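PDB 2ZYO: solute-binding protein from Thermoactinomyces vulgaris, which binds cyclodextrins and linear maltodextrins such as maltotetraose, and probably delivers them to a membrane transporter for sugar uptake. Local coordinates for residues Ala171-Tyr176 / Pro362-His367; Phe179-Lys184 / Asn213-Trp218. All coordinates share one frame; numbering follows the deposited sequence.

Contact 1: residues Ala171-Tyr176 / Pro362-His367; sequences ANNFYY and PINNAH. With GLC (alpha-D-glucopyranose), chain B; GLC (alpha-D-glucopyranose), chain C.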
# COMPACT_ATOMS: atom_id res chain seq x y z
N ALA A 171 13.02 -2.13 10.38
CA ALA A 171 13.05 -3.58 10.60
C ALA A 171 12.25 -4.04 11.82
O ALA A 171 12.18 -5.23 12.11
CB ALA A 171 14.49 -4.09 10.67
N ASN A 172 11.66 -3.08 12.54
CA ASN A 172 10.78 -3.38 13.67
C ASN A 172 9.31 -3.14 13.33
O ASN A 172 8.45 -3.05 14.21
CB ASN A 172 11.20 -2.57 14.91
CG ASN A 172 11.22 -1.07 14.66
OD1 ASN A 172 10.94 -0.59 13.56
ND2 ASN A 172 11.54 -0.31 15.71
N ASN A 173 9.03 -3.04 12.03
CA ASN A 173 7.69 -2.75 11.53
C ASN A 173 7.31 -3.81 10.50
O ASN A 173 7.95 -3.93 9.45
CB ASN A 173 7.66 -1.35 10.90
CG ASN A 173 6.26 -0.89 10.51
OD1 ASN A 173 5.38 -1.69 10.19
ND2 ASN A 173 6.06 0.42 10.51
N PHE A 174 6.27 -4.58 10.81
CA PHE A 174 5.82 -5.71 9.97
C PHE A 174 5.45 -5.31 8.55
O PHE A 174 5.60 -6.10 7.62
CB PHE A 174 4.66 -6.44 10.65
CG PHE A 174 4.16 -7.64 9.90
CD1 PHE A 174 4.98 -8.75 9.68
CD2 PHE A 174 2.85 -7.68 9.42
CE1 PHE A 174 4.50 -9.87 9.00
CE2 PHE A 174 2.37 -8.79 8.74
CZ PHE A 174 3.20 -9.89 8.53
N TYR A 175 4.97 -4.08 8.37
CA TYR A 175 4.69 -3.59 7.02
C TYR A 175 5.94 -3.70 6.13
O TYR A 175 5.86 -4.08 4.96
CB TYR A 175 4.16 -2.15 7.02
CG TYR A 175 3.96 -1.63 5.62
CD1 TYR A 175 2.81 -1.94 4.90
CD2 TYR A 175 4.96 -0.88 4.99
CE1 TYR A 175 2.65 -1.49 3.59
CE2 TYR A 175 4.81 -0.43 3.68
CZ TYR A 175 3.65 -0.75 2.99
OH TYR A 175 3.49 -0.31 1.70
N TYR A 176 7.09 -3.37 6.71
CA TYR A 176 8.35 -3.34 5.98
C TYR A 176 9.02 -4.71 5.91
O TYR A 176 9.63 -5.06 4.89
CB TYR A 176 9.30 -2.31 6.59
CG TYR A 176 8.81 -0.89 6.42
CD1 TYR A 176 9.21 -0.12 5.33
CD2 TYR A 176 7.94 -0.31 7.35
CE1 TYR A 176 8.75 1.18 5.16
CE2 TYR A 176 7.47 1.00 7.18
CZ TYR A 176 7.89 1.74 6.09
OH TYR A 176 7.44 3.03 5.91
N PRO A 362 0.14 -5.76 17.93
CA PRO A 362 0.81 -6.93 18.51
C PRO A 362 2.02 -7.43 17.70
O PRO A 362 3.04 -7.79 18.30
CB PRO A 362 -0.28 -8.00 18.54
CG PRO A 362 -1.56 -7.26 18.44
CD PRO A 362 -1.28 -6.04 17.64
N ILE A 363 1.91 -7.47 16.38
CA ILE A 363 3.02 -7.96 15.56
C ILE A 363 4.23 -7.02 15.59
O ILE A 363 5.37 -7.48 15.61
CB ILE A 363 2.60 -8.35 14.10
CG1 ILE A 363 3.69 -9.19 13.41
CG2 ILE A 363 2.25 -7.13 13.26
CD1 ILE A 363 3.92 -10.55 14.04
N ASN A 364 3.97 -5.72 15.59
CA ASN A 364 5.04 -4.73 15.68
C ASN A 364 5.70 -4.74 17.06
O ASN A 364 6.92 -4.60 17.16
CB ASN A 364 4.54 -3.33 15.32
CG ASN A 364 4.18 -3.20 13.85
OD1 ASN A 364 4.65 -3.98 13.01
ND2 ASN A 364 3.33 -2.23 13.53
N ASN A 365 4.89 -4.91 18.10
CA ASN A 365 5.42 -5.07 19.45
C ASN A 365 6.32 -6.30 19.54
O ASN A 365 7.39 -6.25 20.16
CB ASN A 365 4.28 -5.17 20.48
CG ASN A 365 3.59 -3.85 20.71
OD1 ASN A 365 4.00 -2.80 20.20
ND2 ASN A 365 2.52 -3.88 21.50
N ALA A 366 5.90 -7.39 18.89
CA ALA A 366 6.71 -8.60 18.80
C ALA A 366 8.06 -8.34 18.14
O ALA A 366 9.08 -8.86 18.58
CB ALA A 366 5.95 -9.69 18.05
N HIS A 367 8.07 -7.51 17.10
CA HIS A 367 9.31 -7.06 16.47
C HIS A 367 10.21 -6.32 17.46
O HIS A 367 11.41 -6.57 17.52
CB HIS A 367 9.02 -6.15 15.27
CG HIS A 367 8.68 -6.89 14.01
ND1 HIS A 367 7.50 -7.59 13.85
CD2 HIS A 367 9.35 -7.03 12.85
CE1 HIS A 367 7.47 -8.13 12.65
NE2 HIS A 367 8.58 -7.81 12.02
C1 GLC B . 0.86 0.19 7.36
C2 GLC B . -0.65 0.13 7.58
C3 GLC B . -1.00 0.68 8.97
C4 GLC B . -0.22 -0.08 10.04
C5 GLC B . 1.28 -0.04 9.73
C6 GLC B . 2.10 -0.89 10.69
O2 GLC B . -1.31 0.90 6.59
O3 GLC B . -2.39 0.55 9.20
O4 GLC B . -0.46 0.50 11.31
O5 GLC B . 1.53 -0.53 8.40
O6 GLC B . 3.08 -0.11 11.35
C1 GLC C . 3.48 3.81 4.48
C2 GLC C . 2.14 3.21 3.99
C3 GLC C . 1.26 2.66 5.14
C4 GLC C . 2.09 1.84 6.13
C5 GLC C . 3.31 2.63 6.56
C6 GLC C . 4.20 1.88 7.55
O1 GLC C . 3.30 5.04 5.08
O2 GLC C . 1.40 4.19 3.26
O3 GLC C . 0.24 1.84 4.60
O4 GLC C . 1.28 1.52 7.27
O5 GLC C . 4.13 2.93 5.42
O6 GLC C . 3.96 2.30 8.89
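N364 on helix 360-371 meets the capped start of helix 174-183 in the wall of the sugar site of this periplasmic-binding-protein fold. N173 is the N-cap, its OD1 accepting from Y175 N at 3.0 Å. The next amide, F174 N, turns instead to the other helix and gives a nearly straight bond to N364 OD1 (2.8 Å, 172° at the hydrogen), the donor tilted out of that carbonyl plane. The N364 amide thus works at both ends: its ND2 makes a weak bond to O6 of the chain B glucose, which itself donates to N173 OD1. That oxygen therefore takes a sugar hydroxyl and a helix amide together. F174 CG lies anti to the backbone N (chi1 -178°), and I363 CG1 sits over one face of the ring, 4.2 Å from its centroid, a CH-pi contact. I363 CG2 reaches F174 CB at 3.6 Å. One face of the H367 imidazole is turned to the backbone at N173 and F174, with F174 N offset toward the ring's rim, while A171 O lies at the ring edge. The rotation of the H367 ring is fixed by NE2 bonding T177 OG1 and by ND1 donating in the ring plane to I363 O at 2.8 Å.

Contact 2: residues Phe179-Lys184 / Asn213-Trp218; sequences FLFAAK and NEVQKW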
# COMPACT_ATOMS: atom_id res chain seq x y z
N PHE A 179 8.26 -8.99 3.56
CA PHE A 179 8.96 -9.78 2.54
C PHE A 179 9.80 -10.90 3.15
O PHE A 179 9.95 -11.96 2.55
CB PHE A 179 9.78 -8.90 1.58
CG PHE A 179 11.12 -8.45 2.13
CD1 PHE A 179 12.28 -9.13 1.78
CD2 PHE A 179 11.21 -7.34 2.96
CE1 PHE A 179 13.52 -8.72 2.27
CE2 PHE A 179 12.45 -6.92 3.46
CZ PHE A 179 13.61 -7.61 3.11
N LEU A 180 10.33 -10.67 4.35
CA LEU A 180 11.10 -11.69 5.07
C LEU A 180 10.23 -12.85 5.51
O LEU A 180 10.66 -14.00 5.49
CB LEU A 180 11.84 -11.08 6.27
CG LEU A 180 12.90 -10.01 5.96
CD1 LEU A 180 13.34 -9.30 7.24
CD2 LEU A 180 14.10 -10.62 5.25
N PHE A 181 9.00 -12.55 5.93
CA PHE A 181 8.04 -13.58 6.32
C PHE A 181 7.50 -14.33 5.11
O PHE A 181 7.44 -15.56 5.11
CB PHE A 181 6.90 -12.96 7.14
CG PHE A 181 7.32 -12.51 8.51
CD1 PHE A 181 7.12 -13.33 9.62
CD2 PHE A 181 7.92 -11.27 8.70
CE1 PHE A 181 7.51 -12.92 10.89
CE2 PHE A 181 8.32 -10.84 9.97
CZ PHE A 181 8.11 -11.67 11.07
N ALA A 182 7.13 -13.58 4.07
CA ALA A 182 6.63 -14.16 2.82
C ALA A 182 7.66 -15.10 2.17
O ALA A 182 7.29 -16.13 1.62
CB ALA A 182 6.22 -13.07 1.85
N ALA A 183 8.94 -14.73 2.26
CA ALA A 183 10.04 -15.54 1.73
C ALA A 183 10.06 -16.94 2.33
O ALA A 183 10.43 -17.91 1.67
CB ALA A 183 11.37 -14.85 1.97
N LYS A 184 9.66 -17.05 3.60
CA LYS A 184 9.67 -18.32 4.31
C LYS A 184 8.37 -19.11 4.12
O LYS A 184 8.27 -20.26 4.56
CB LYS A 184 9.95 -18.10 5.80
CG LYS A 184 11.13 -17.17 6.10
CD LYS A 184 12.41 -17.61 5.40
CE LYS A 184 13.48 -16.54 5.53
NZ LYS A 184 14.76 -16.95 4.87
N ASN A 213 13.33 -14.77 12.61
CA ASN A 213 14.76 -15.03 12.76
C ASN A 213 15.59 -14.11 11.87
O ASN A 213 16.69 -13.69 12.26
CB ASN A 213 15.09 -16.49 12.46
CG ASN A 213 14.67 -17.44 13.56
OD1 ASN A 213 14.26 -17.02 14.65
ND2 ASN A 213 14.76 -18.73 13.29
N GLU A 214 15.07 -13.81 10.69
CA GLU A 214 15.73 -12.87 9.78
C GLU A 214 15.66 -11.45 10.35
O GLU A 214 16.65 -10.72 10.33
CB GLU A 214 15.10 -12.91 8.38
CG GLU A 214 15.29 -14.23 7.64
CD GLU A 214 16.65 -14.36 6.95
OE1 GLU A 214 17.64 -13.74 7.40
OE2 GLU A 214 16.73 -15.11 5.95
N VAL A 215 14.49 -11.07 10.86
CA VAL A 215 14.30 -9.78 11.53
C VAL A 215 15.32 -9.60 12.65
O VAL A 215 15.98 -8.56 12.74
CB VAL A 215 12.85 -9.65 12.09
CG1 VAL A 215 12.72 -8.41 12.98
CG2 VAL A 215 11.84 -9.61 10.95
N GLN A 216 15.45 -10.62 13.50
CA GLN A 216 16.41 -10.63 14.60
C GLN A 216 17.84 -10.34 14.14
O GLN A 216 18.56 -9.58 14.79
CB GLN A 216 16.34 -11.96 15.34
CG GLN A 216 17.13 -12.00 16.65
CD GLN A 216 17.00 -13.33 17.36
OE1 GLN A 216 17.11 -14.39 16.75
NE2 GLN A 216 16.76 -13.28 18.67
N LYS A 217 18.23 -10.95 13.02
CA LYS A 217 19.57 -10.78 12.47
C LYS A 217 19.91 -9.33 12.12
O LYS A 217 21.07 -8.92 12.21
CB LYS A 217 19.76 -11.68 11.24
CG LYS A 217 19.99 -13.14 11.58
CD LYS A 217 19.87 -14.04 10.35
CE LYS A 217 20.99 -13.80 9.35
NZ LYS A 217 20.75 -14.54 8.09
N TRP A 218 18.89 -8.55 11.75
CA TRP A 218 19.09 -7.14 11.44
C TRP A 218 19.53 -6.33 12.66
O TRP A 218 20.19 -5.30 12.53
CB TRP A 218 17.83 -6.54 10.81
CG TRP A 218 17.75 -6.85 9.35
CD1 TRP A 218 17.06 -7.88 8.78
CD2 TRP A 218 18.40 -6.16 8.28
NE1 TRP A 218 17.23 -7.87 7.41
CE2 TRP A 218 18.05 -6.82 7.08
CE3 TRP A 218 19.24 -5.04 8.22
CZ2 TRP A 218 18.52 -6.40 5.83
CZ3 TRP A 218 19.70 -4.62 6.98
CH2 TRP A 218 19.34 -5.30 5.80
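With CG anti to the carbonyl carbon at both K184 (chi1 -47°) and E214 (chi1 -65°), and each chain bent at chi2, the two charged groups meet across a pair of packed helices, 179-183 and 213-218. The short axes approach to 9.9 Å and run roughly antiparallel, at 141°, in the alpha/beta solute-binding fold. K184 NZ gives a salt-bridged hydrogen bond to E214 OE2 at 2.9 Å, on the anti lone pair of that oxygen, and the side chains cross at about a right angle. E214 OE1 is met on its syn side, out of the carboxylate plane, by K217 NZ at a longer 3.3 Å, so one carboxylate links lysines from both segments. K184 NZ has a second acidic partner in D271. An alanine in place of E214 would probably leave K217 without this carboxylate partner and K184 with one acidic partner fewer, its bridge to D271 still in place. Next to the charged group the contact is apolar. L180 divides its branches, CD2 lying against E214 CB and CD1 reaching V215 CG2 (4.0 Å) and the indole of W218. That indole is held in turn by Y147, whose OH bonds its NE1. On the flank nearer H367, the ring of F181 brings CE2 to V215 CG2 at 3.9 Å.

Contacts 1 and 2 share helix 174-183: contact 1 takes its capped beginning, contact 2 the later part of it, and their centres lie about 11 Å apart. Both are largely buried, yet their polar parts differ. In contact 1 neutral amides and an imidazole tie the helix start to 360-371, and the side-chain amides of N173 and N364 also reach the glucose units, whereas contact 2 sets a charged network of partly exposed side chains beside an apolar layer, with the F181 side chain about 12 Å from a bound glucose. The two are continuous through packing: F174 and F181 meet edge-to-face, H367 NE2 lies 3.7 Å from F181 CE2, and V215 CG1 touches both A171 O and H367 CD2. Helices 206-220 and 360-371 therefore flank the same helix.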